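Local coordinates for Cas13d (uncultured Ruminococcus sp, PDB 6IV9), which binds CRISPR RNA and, through its two HEPN domains, governs both maturation of that RNA and cleavage of target RNA, at residues 341-346 against 463-468; 357-362 against 410-415; 362-367 against 403-408. The protein carries 2 engineered substitutions. All coordinates share one frame; numbering follows the deposited sequence.

Contact 1: 341-346 against 463-468; sequences ISLLID and DHMNGD. With nucleotides of chain B.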
# COMPACT_ATOMS: atom_id res chain seq x y z
N ILE A 341 20.62 -19.24 -14.91
CA ILE A 341 20.47 -20.70 -14.71
C ILE A 341 21.79 -21.41 -15.05
O ILE A 341 22.21 -22.24 -14.27
CB ILE A 341 19.27 -21.26 -15.49
CG1 ILE A 341 17.95 -20.84 -14.84
CG2 ILE A 341 19.38 -22.76 -15.61
CD1 ILE A 341 16.75 -21.00 -15.71
N SER A 342 22.43 -21.03 -16.15
CA SER A 342 23.71 -21.68 -16.54
C SER A 342 24.77 -21.46 -15.47
O SER A 342 25.36 -22.42 -15.05
CB SER A 342 24.21 -21.10 -17.82
OG SER A 342 23.35 -21.44 -18.87
N LEU A 343 24.91 -20.23 -15.01
CA LEU A 343 25.93 -19.89 -13.99
C LEU A 343 25.67 -20.72 -12.73
O LEU A 343 26.61 -21.19 -12.15
CB LEU A 343 25.75 -18.42 -13.65
CG LEU A 343 26.84 -17.44 -14.08
CD1 LEU A 343 27.78 -18.05 -15.10
CD2 LEU A 343 26.22 -16.16 -14.60
N LEU A 344 24.42 -20.81 -12.31
CA LEU A 344 24.07 -21.54 -11.07
C LEU A 344 24.33 -23.04 -11.19
O LEU A 344 24.79 -23.63 -10.23
CB LEU A 344 22.61 -21.23 -10.75
CG LEU A 344 22.35 -19.80 -10.31
CD1 LEU A 344 20.87 -19.56 -10.14
CD2 LEU A 344 23.09 -19.52 -9.02
N ILE A 345 24.01 -23.61 -12.34
CA ILE A 345 24.24 -25.06 -12.54
C ILE A 345 25.74 -25.33 -12.46
O ILE A 345 26.13 -26.24 -11.77
CB ILE A 345 23.63 -25.49 -13.88
CG1 ILE A 345 22.11 -25.58 -13.79
CG2 ILE A 345 24.24 -26.78 -14.37
CD1 ILE A 345 21.43 -25.74 -15.10
N ASP A 346 26.56 -24.51 -13.09
CA ASP A 346 28.02 -24.73 -13.01
C ASP A 346 28.50 -24.58 -11.57
O ASP A 346 29.36 -25.33 -11.19
CB ASP A 346 28.77 -23.65 -13.78
CG ASP A 346 28.44 -23.60 -15.26
OD1 ASP A 346 27.70 -24.48 -15.72
OD2 ASP A 346 28.90 -22.66 -15.92
N ASP A 463 33.11 -12.37 -10.96
CA ASP A 463 34.00 -12.64 -12.12
C ASP A 463 33.18 -12.82 -13.40
O ASP A 463 33.71 -12.60 -14.47
CB ASP A 463 34.87 -13.88 -11.88
CG ASP A 463 36.00 -13.66 -10.90
OD1 ASP A 463 36.25 -12.51 -10.53
OD2 ASP A 463 36.63 -14.65 -10.53
N HIS A 464 31.94 -13.28 -13.29
CA HIS A 464 31.13 -13.50 -14.51
C HIS A 464 30.21 -12.32 -14.76
O HIS A 464 29.53 -12.34 -15.77
CB HIS A 464 30.28 -14.75 -14.36
CG HIS A 464 31.03 -16.03 -14.49
ND1 HIS A 464 31.77 -16.53 -13.48
CD2 HIS A 464 31.13 -16.90 -15.50
CE1 HIS A 464 32.31 -17.66 -13.86
NE2 HIS A 464 31.93 -17.91 -15.08
N MET A 465 30.20 -11.34 -13.86
CA MET A 465 29.27 -10.20 -14.01
C MET A 465 29.86 -9.12 -14.90
O MET A 465 30.24 -8.08 -14.41
CB MET A 465 28.83 -9.68 -12.64
CG MET A 465 27.92 -10.64 -11.91
SD MET A 465 26.35 -10.94 -12.76
CE MET A 465 26.63 -12.51 -13.56
N ASN A 466 29.92 -9.40 -16.20
CA ASN A 466 30.40 -8.43 -17.20
C ASN A 466 29.67 -8.69 -18.51
O ASN A 466 29.20 -9.79 -18.70
CB ASN A 466 31.92 -8.43 -17.35
CG ASN A 466 32.45 -9.74 -17.88
OD1 ASN A 466 32.26 -10.06 -19.04
ND2 ASN A 466 33.12 -10.50 -17.04
N GLY A 467 29.65 -7.70 -19.39
CA GLY A 467 28.93 -7.78 -20.67
C GLY A 467 29.44 -8.89 -21.56
O GLY A 467 28.62 -9.51 -22.21
N ASP A 468 30.74 -9.14 -21.60
CA ASP A 468 31.24 -10.20 -22.51
C ASP A 468 30.72 -11.58 -22.08
O ASP A 468 30.22 -12.29 -22.93
CB ASP A 468 32.76 -10.14 -22.65
CG ASP A 468 33.21 -8.93 -23.45
OD1 ASP A 468 32.57 -8.63 -24.45
OD2 ASP A 468 34.20 -8.31 -23.06
P C B 45 19.87 -11.24 -19.43
OP1 C B 45 20.57 -11.31 -20.75
OP2 C B 45 19.99 -12.45 -18.56
O5' C B 45 20.43 -10.04 -18.56
C5' C B 45 20.54 -8.74 -19.13
C4' C B 45 21.33 -7.88 -18.19
O4' C B 45 22.74 -8.20 -18.32
C3' C B 45 21.30 -6.39 -18.46
O3' C B 45 20.16 -5.78 -17.90
C2' C B 45 22.51 -5.93 -17.66
O2' C B 45 22.38 -5.90 -16.26
C1' C B 45 23.50 -7.06 -17.94
N1 C B 45 24.46 -6.64 -18.99
C2 C B 45 24.36 -7.10 -20.30
O2 C B 45 23.51 -7.96 -20.57
N3 C B 45 25.24 -6.65 -21.22
C4 C B 45 26.15 -5.73 -20.88
N4 C B 45 27.00 -5.31 -21.82
C5 C B 45 26.24 -5.21 -19.56
C6 C B 45 25.39 -5.69 -18.66
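L343 divides its two methyl groups between two consecutive residues of the other segment. CD1 lies obliquely against the H464 imidazole, with L343 CD1 to H464 CD2 measuring 3.6 Å, and the two side chains run past one another in opposite senses. CD2 meets the end of a thioether instead, L343 CD2 to M465 CE at 3.8 Å. That methyl arrives because the methionine chain folds at its second and third torsions (chi2 -64°), which turns CE back toward the leucine. L343 itself is modelled off the staggered rotamers, chi1 -111°. The three residues hide just 118 Å² in total, so this is a small, mostly nonpolar point of touch.

The next shell fixes the pieces. The ring of H464 is held by ND1, which donates to the N460 carbonyl one turn earlier in helix 436-464. D346 OD2 stands 5.7 Å from H464 NE2, too far for direct pairing, though its charge might weakly support protonation of the ring. L343 also rests on L473, while M465 packs on K402 and L406 of helix 400-418.

An inverse gamma turn centred on M465 links the end of helix 436-464 to N466, which occupies the N-cap of helix 467-475 with OD1 accepting from V469 N. Just beyond, G467 CA approaches N4 of the cytidine at position 45 of chain B to 3.3 Å. The arrangement is that of a tight, N-capped corner between two helices, packed on helices 338-347 and 400-418 and lying against the bound RNA.

Contact 2: 357-362 against 410-415; sequences IRLYYD and LLFCNY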
# COMPACT_ATOMS: atom_id res chain seq x y z
N ILE A 357 16.69 -25.66 -11.58
CA ILE A 357 15.73 -24.96 -12.46
C ILE A 357 14.40 -24.77 -11.72
O ILE A 357 13.85 -23.70 -11.79
CB ILE A 357 15.58 -25.71 -13.79
CG1 ILE A 357 16.86 -25.60 -14.62
CG2 ILE A 357 14.38 -25.21 -14.56
CD1 ILE A 357 16.95 -26.57 -15.77
N ARG A 358 13.94 -25.81 -11.03
CA ARG A 358 12.67 -25.69 -10.28
C ARG A 358 12.83 -24.66 -9.16
O ARG A 358 11.93 -23.87 -8.98
CB ARG A 358 12.22 -27.07 -9.82
CG ARG A 358 11.84 -27.97 -10.99
CD ARG A 358 11.12 -29.23 -10.59
NE ARG A 358 11.96 -30.04 -9.74
CZ ARG A 358 12.57 -31.16 -10.12
NH1 ARG A 358 12.38 -31.63 -11.34
NH2 ARG A 358 13.36 -31.80 -9.29
N LEU A 359 13.95 -24.69 -8.45
CA LEU A 359 14.18 -23.72 -7.36
C LEU A 359 14.23 -22.30 -7.92
O LEU A 359 13.76 -21.41 -7.28
CB LEU A 359 15.46 -24.08 -6.62
CG LEU A 359 15.34 -25.23 -5.63
CD1 LEU A 359 16.70 -25.78 -5.26
CD2 LEU A 359 14.59 -24.81 -4.39
N TYR A 360 14.86 -22.13 -9.08
CA TYR A 360 14.97 -20.79 -9.70
C TYR A 360 13.60 -20.26 -10.10
O TYR A 360 13.33 -19.10 -9.91
CB TYR A 360 16.01 -20.76 -10.82
CG TYR A 360 16.43 -19.36 -11.15
CD1 TYR A 360 17.33 -18.68 -10.37
CD2 TYR A 360 15.89 -18.69 -12.23
CE1 TYR A 360 17.72 -17.39 -10.65
CE2 TYR A 360 16.27 -17.40 -12.53
CZ TYR A 360 17.18 -16.74 -11.74
OH TYR A 360 17.56 -15.48 -12.03
N TYR A 361 12.74 -21.13 -10.61
CA TYR A 361 11.37 -20.69 -10.96
C TYR A 361 10.70 -20.23 -9.66
O TYR A 361 10.01 -19.24 -9.68
CB TYR A 361 10.54 -21.79 -11.62
CG TYR A 361 9.15 -21.35 -11.98
CD1 TYR A 361 8.90 -20.73 -13.19
CD2 TYR A 361 8.10 -21.53 -11.12
CE1 TYR A 361 7.63 -20.30 -13.53
CE2 TYR A 361 6.83 -21.09 -11.44
CZ TYR A 361 6.59 -20.48 -12.65
OH TYR A 361 5.35 -20.06 -13.00
N ASP A 362 10.92 -20.96 -8.58
CA ASP A 362 10.32 -20.59 -7.28
C ASP A 362 10.87 -19.23 -6.86
O ASP A 362 10.09 -18.37 -6.55
CB ASP A 362 10.67 -21.62 -6.22
CG ASP A 362 10.18 -21.32 -4.82
OD1 ASP A 362 10.13 -20.16 -4.44
OD2 ASP A 362 9.88 -22.26 -4.11
N LEU A 410 21.81 -18.21 -3.91
CA LEU A 410 22.68 -19.15 -3.16
C LEU A 410 22.25 -19.15 -1.70
O LEU A 410 22.15 -20.20 -1.12
CB LEU A 410 24.12 -18.64 -3.26
CG LEU A 410 24.80 -18.80 -4.61
CD1 LEU A 410 26.24 -18.34 -4.51
CD2 LEU A 410 24.72 -20.23 -5.09
N LEU A 411 22.01 -17.98 -1.13
CA LEU A 411 21.58 -17.88 0.29
C LEU A 411 20.21 -18.55 0.46
O LEU A 411 20.02 -19.22 1.43
CB LEU A 411 21.49 -16.40 0.66
CG LEU A 411 22.80 -15.63 0.61
CD1 LEU A 411 22.62 -14.26 1.20
CD2 LEU A 411 23.89 -16.39 1.33
N PHE A 412 19.32 -18.33 -0.49
CA PHE A 412 17.96 -18.91 -0.40
C PHE A 412 18.05 -20.44 -0.37
O PHE A 412 17.48 -21.06 0.49
CB PHE A 412 17.19 -18.51 -1.65
CG PHE A 412 15.95 -19.32 -1.96
CD1 PHE A 412 14.99 -19.54 -1.00
CD2 PHE A 412 15.75 -19.82 -3.22
CE1 PHE A 412 13.86 -20.27 -1.30
CE2 PHE A 412 14.61 -20.55 -3.52
CZ PHE A 412 13.67 -20.77 -2.55
N CYS A 413 18.82 -21.02 -1.28
CA CYS A 413 18.97 -22.49 -1.34
C CYS A 413 19.62 -23.02 -0.06
O CYS A 413 19.24 -24.06 0.41
CB CYS A 413 19.76 -22.88 -2.58
SG CYS A 413 18.81 -22.64 -4.10
N ASN A 414 20.53 -22.25 0.51
CA ASN A 414 21.23 -22.66 1.74
C ASN A 414 20.22 -22.87 2.86
O ASN A 414 20.34 -23.86 3.55
CB ASN A 414 22.17 -21.57 2.19
CG ASN A 414 22.92 -21.95 3.44
OD1 ASN A 414 23.75 -22.83 3.41
ND2 ASN A 414 22.61 -21.30 4.54
N TYR A 415 19.28 -21.95 3.02
CA TYR A 415 18.31 -22.05 4.14
C TYR A 415 17.04 -22.83 3.78
O TYR A 415 16.38 -23.31 4.68
CB TYR A 415 17.94 -20.64 4.57
CG TYR A 415 19.05 -19.90 5.26
CD1 TYR A 415 19.46 -20.27 6.52
CD2 TYR A 415 19.69 -18.85 4.65
CE1 TYR A 415 20.47 -19.60 7.17
CE2 TYR A 415 20.70 -18.16 5.29
CZ TYR A 415 21.09 -18.54 6.55
OH TYR A 415 22.06 -17.88 7.20
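L359 and D362, one turn apart, meet the adjacent F412 and C413, and these four residues make the whole contact. The apolar part centres on L359, whose two methyls diverge. One meets the thiol, with L359 CD1 4.0 Å from C413 SG; the other reaches the phenyl rim more loosely, L359 CD2 to F412 CE2 being 4.3 Å. F409, Y416 and R417 of helix 400-418 also touch this leucine.

Contacts between the ring and oxygen form a second group. The L359 carbonyl oxygen lies in the plane of the phenyl at its edge, 3.9 Å from F412 CE2, so it faces the weakly positive C-H rim rather than the pi cloud. D362 OD1 comes to 4.1 Å from F412 CZ, obliquely, with carboxylate and ring planes 55° apart. This is a marginal approach, and the strong polar partner of that oxygen is S368 OG. F412 reaches both oxygens because its CG lies trans to the backbone N (chi1 162°), which carries the ring toward helix 353-366; the same ring also stacks with Y416.

Helix geometry is consistent with the modest 158 Å² of buried surface. The local axes pass 11.1 Å apart at 109°, and L359 and C413 have the nearest CA atoms at 7.8 Å. Within these segments the meeting spans about one turn of each helix; the same pair of helices continues its contact through F363 and K405. With aliphatic, thiol and phenyl groups meeting side by side, the arrangement is a steep helix-helix crossing that joins helix 353-366 to helix 400-418 within a mostly helical region.

Contact 3: 362-367 against 403-408; sequences DFIVLK and MYKLMD. With nucleotides of chain B.
F363 drives the end of its ring against helix 403-408, and this is the close-packed half of the contact. F363 CZ lies 3.6 Å from K405 O, approached obliquely, while D408 CB sits at the ring edge near its plane, 3.9 Å from F363 CZ. CG trans to the backbone N (chi1 176°) carries the phenyl toward 403-408, where F409 also meets it edge to face. With only the methyl of an alanine here, K405 O and D408 CB would probably lose their packing partner and F409 its edge-to-face mate. D408 turns its carboxylate elsewhere, into a salt bridge with R380.

The other half is thinner and more polar. I364 CD1 touches the lysine stem, 3.8 Å from K405 CE, and the two side chains cross at roughly a right angle. I364 also packs on the RNA, its CG2 lying 3.5 Å from O4' of U43 of chain B. K405 NZ donates to OP2 of that nucleotide at 2.8 Å, and K367 NZ to its OP1 at 2.8 Å. K367 follows the helix end with positive phi, and its NZ also grips I364 O at 2.6 Å, meeting the carbonyl at 134°. The chemistry thus implies a division of labour: F363 and I364 pack on K405, the I364 carbonyl holds K367 NZ, and the two lysines bind two oxygens of one backbone phosphate, a recognition probably independent of base identity.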
# COMPACT_ATOMS: atom_id res chain seq x y z
N ASP A 362 10.92 -20.96 -8.58
CA ASP A 362 10.32 -20.59 -7.28
C ASP A 362 10.87 -19.23 -6.86
O ASP A 362 10.09 -18.37 -6.55
CB ASP A 362 10.67 -21.62 -6.22
CG ASP A 362 10.18 -21.32 -4.82
OD1 ASP A 362 10.13 -20.16 -4.44
OD2 ASP A 362 9.88 -22.26 -4.11
N PHE A 363 12.17 -19.05 -6.98
CA PHE A 363 12.83 -17.81 -6.54
C PHE A 363 12.26 -16.61 -7.30
O PHE A 363 12.15 -15.58 -6.71
CB PHE A 363 14.33 -17.96 -6.78
CG PHE A 363 15.18 -16.76 -6.48
CD1 PHE A 363 15.58 -16.49 -5.19
CD2 PHE A 363 15.59 -15.92 -7.49
CE1 PHE A 363 16.37 -15.39 -4.92
CE2 PHE A 363 16.38 -14.82 -7.21
CZ PHE A 363 16.76 -14.56 -5.93
N ILE A 364 12.02 -16.74 -8.60
CA ILE A 364 11.45 -15.61 -9.39
C ILE A 364 9.95 -15.38 -9.17
O ILE A 364 9.58 -14.28 -8.88
CB ILE A 364 11.76 -15.82 -10.89
CG1 ILE A 364 13.26 -15.83 -11.15
CG2 ILE A 364 11.04 -14.79 -11.73
CD1 ILE A 364 13.92 -14.51 -10.91
N VAL A 365 9.15 -16.43 -9.30
CA VAL A 365 7.67 -16.29 -9.31
C VAL A 365 7.03 -16.49 -7.93
O VAL A 365 6.10 -15.76 -7.64
CB VAL A 365 7.07 -17.27 -10.33
CG1 VAL A 365 5.56 -17.19 -10.39
CG2 VAL A 365 7.66 -17.06 -11.71
N LEU A 366 7.41 -17.53 -7.22
CA LEU A 366 6.85 -17.82 -5.88
C LEU A 366 7.54 -16.99 -4.79
O LEU A 366 6.89 -16.70 -3.81
CB LEU A 366 6.95 -19.32 -5.60
CG LEU A 366 6.13 -20.23 -6.51
CD1 LEU A 366 4.69 -19.77 -6.60
CD2 LEU A 366 6.71 -20.26 -7.89
N LYS A 367 8.81 -16.69 -5.00
CA LYS A 367 9.60 -15.89 -4.04
C LYS A 367 9.51 -16.51 -2.64
O LYS A 367 9.25 -15.81 -1.69
CB LYS A 367 9.27 -14.41 -4.12
CG LYS A 367 9.58 -13.76 -5.47
CD LYS A 367 9.91 -12.32 -5.37
CE LYS A 367 9.84 -11.61 -6.70
NZ LYS A 367 10.70 -12.24 -7.71
N MET A 403 23.61 -9.61 -10.39
CA MET A 403 24.60 -10.10 -9.41
C MET A 403 23.90 -10.41 -8.08
O MET A 403 24.19 -11.43 -7.51
CB MET A 403 25.68 -9.05 -9.18
CG MET A 403 26.82 -9.53 -8.32
SD MET A 403 28.25 -8.42 -8.39
CE MET A 403 27.51 -6.90 -7.82
N TYR A 404 23.00 -9.53 -7.65
CA TYR A 404 22.26 -9.72 -6.38
C TYR A 404 21.33 -10.93 -6.46
O TYR A 404 21.19 -11.58 -5.45
CB TYR A 404 21.57 -8.43 -5.94
CG TYR A 404 22.54 -7.38 -5.48
CD1 TYR A 404 23.89 -7.66 -5.40
CD2 TYR A 404 22.12 -6.11 -5.14
CE1 TYR A 404 24.80 -6.70 -5.00
CE2 TYR A 404 23.01 -5.15 -4.72
CZ TYR A 404 24.36 -5.44 -4.65
OH TYR A 404 25.25 -4.50 -4.27
N LYS A 405 20.71 -11.17 -7.61
CA LYS A 405 19.81 -12.34 -7.74
C LYS A 405 20.63 -13.61 -7.54
O LYS A 405 20.21 -14.48 -6.82
CB LYS A 405 19.16 -12.36 -9.13
CG LYS A 405 17.90 -11.53 -9.29
CD LYS A 405 17.19 -11.74 -10.59
CE LYS A 405 15.80 -11.18 -10.61
NZ LYS A 405 15.79 -9.70 -10.58
N LEU A 406 21.80 -13.68 -8.17
CA LEU A 406 22.65 -14.88 -8.03
C LEU A 406 23.08 -15.05 -6.58
O LEU A 406 22.98 -16.14 -6.09
CB LEU A 406 23.86 -14.71 -8.96
CG LEU A 406 23.51 -14.77 -10.44
CD1 LEU A 406 24.63 -14.22 -11.29
CD2 LEU A 406 23.15 -16.18 -10.84
N MET A 407 23.51 -13.98 -5.92
CA MET A 407 23.94 -14.07 -4.51
C MET A 407 22.76 -14.45 -3.62
O MET A 407 22.91 -15.35 -2.82
CB MET A 407 24.52 -12.72 -4.06
CG MET A 407 25.79 -12.34 -4.77
SD MET A 407 26.39 -10.70 -4.35
CE MET A 407 28.05 -10.76 -5.02
N ASP A 408 21.62 -13.81 -3.81
CA ASP A 408 20.40 -14.09 -3.02
C ASP A 408 19.97 -15.54 -3.24
O ASP A 408 19.57 -16.18 -2.30
CB ASP A 408 19.29 -13.10 -3.37
CG ASP A 408 19.53 -11.68 -2.86
OD1 ASP A 408 20.54 -11.46 -2.22
OD2 ASP A 408 18.69 -10.83 -3.09
P U B 43 11.68 -9.54 -10.45
OP1 U B 43 10.67 -9.96 -9.40
OP2 U B 43 13.09 -9.41 -10.07
O5' U B 43 11.49 -10.62 -11.59
C5' U B 43 12.18 -10.50 -12.84
C4' U B 43 12.17 -11.83 -13.56
O4' U B 43 10.79 -12.07 -13.93
C3' U B 43 12.93 -11.88 -14.89
O3' U B 43 14.26 -12.26 -14.57
C2' U B 43 12.15 -12.94 -15.68
O2' U B 43 12.49 -14.18 -15.10
C1' U B 43 10.71 -12.63 -15.24
N1 U B 43 10.00 -11.68 -16.12
C2 U B 43 9.66 -12.10 -17.38
O2 U B 43 9.87 -13.23 -17.78
N3 U B 43 9.06 -11.16 -18.16
C4 U B 43 8.76 -9.86 -17.82
O4 U B 43 8.20 -9.14 -18.64
C5 U B 43 9.14 -9.50 -16.49
C6 U B 43 9.74 -10.40 -15.71
P A B 44 15.53 -11.31 -14.86
OP1 A B 44 16.67 -11.92 -14.14
OP2 A B 44 15.16 -9.91 -14.45
O5' A B 44 15.58 -11.27 -16.46
C5' A B 44 16.18 -12.41 -17.17
C4' A B 44 16.56 -12.04 -18.58
O4' A B 44 15.37 -11.73 -19.37
C3' A B 44 17.43 -10.78 -18.64
O3' A B 44 18.38 -10.87 -19.72
C2' A B 44 16.41 -9.69 -18.88
O2' A B 44 16.91 -8.57 -19.55
C1' A B 44 15.45 -10.39 -19.82
N9 A B 44 14.11 -9.83 -19.78
C8 A B 44 13.34 -9.47 -18.69
N7 A B 44 12.14 -9.05 -19.01
C5 A B 44 12.11 -9.16 -20.39
C6 A B 44 11.12 -8.89 -21.33
N6 A B 44 9.91 -8.42 -21.01
N1 A B 44 11.40 -9.11 -22.64
C2 A B 44 12.61 -9.60 -22.96
N3 A B 44 13.63 -9.90 -22.16
C4 A B 44 13.31 -9.65 -20.87

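From the N terminus, helix 338-347 supplies the first half of contact 1, and helix 353-366 follows with the first halves of contacts 2 and 3, which share D362. The chain then passes through helix 376-386 and returns in helix 400-418, where 403-408 closes contact 3 and 410-415 closes contact 2. Helix 436-464 leads on to 463-468, which closes contact 1. The loops are therefore nested, 3 within 2 within 1, and none cross. L406 touches L343, L344 and M465, joining contacts 1 and 3, while F412 meets F363 between contacts 2 and 3. Together they tie five helices into one RNA-facing helical region.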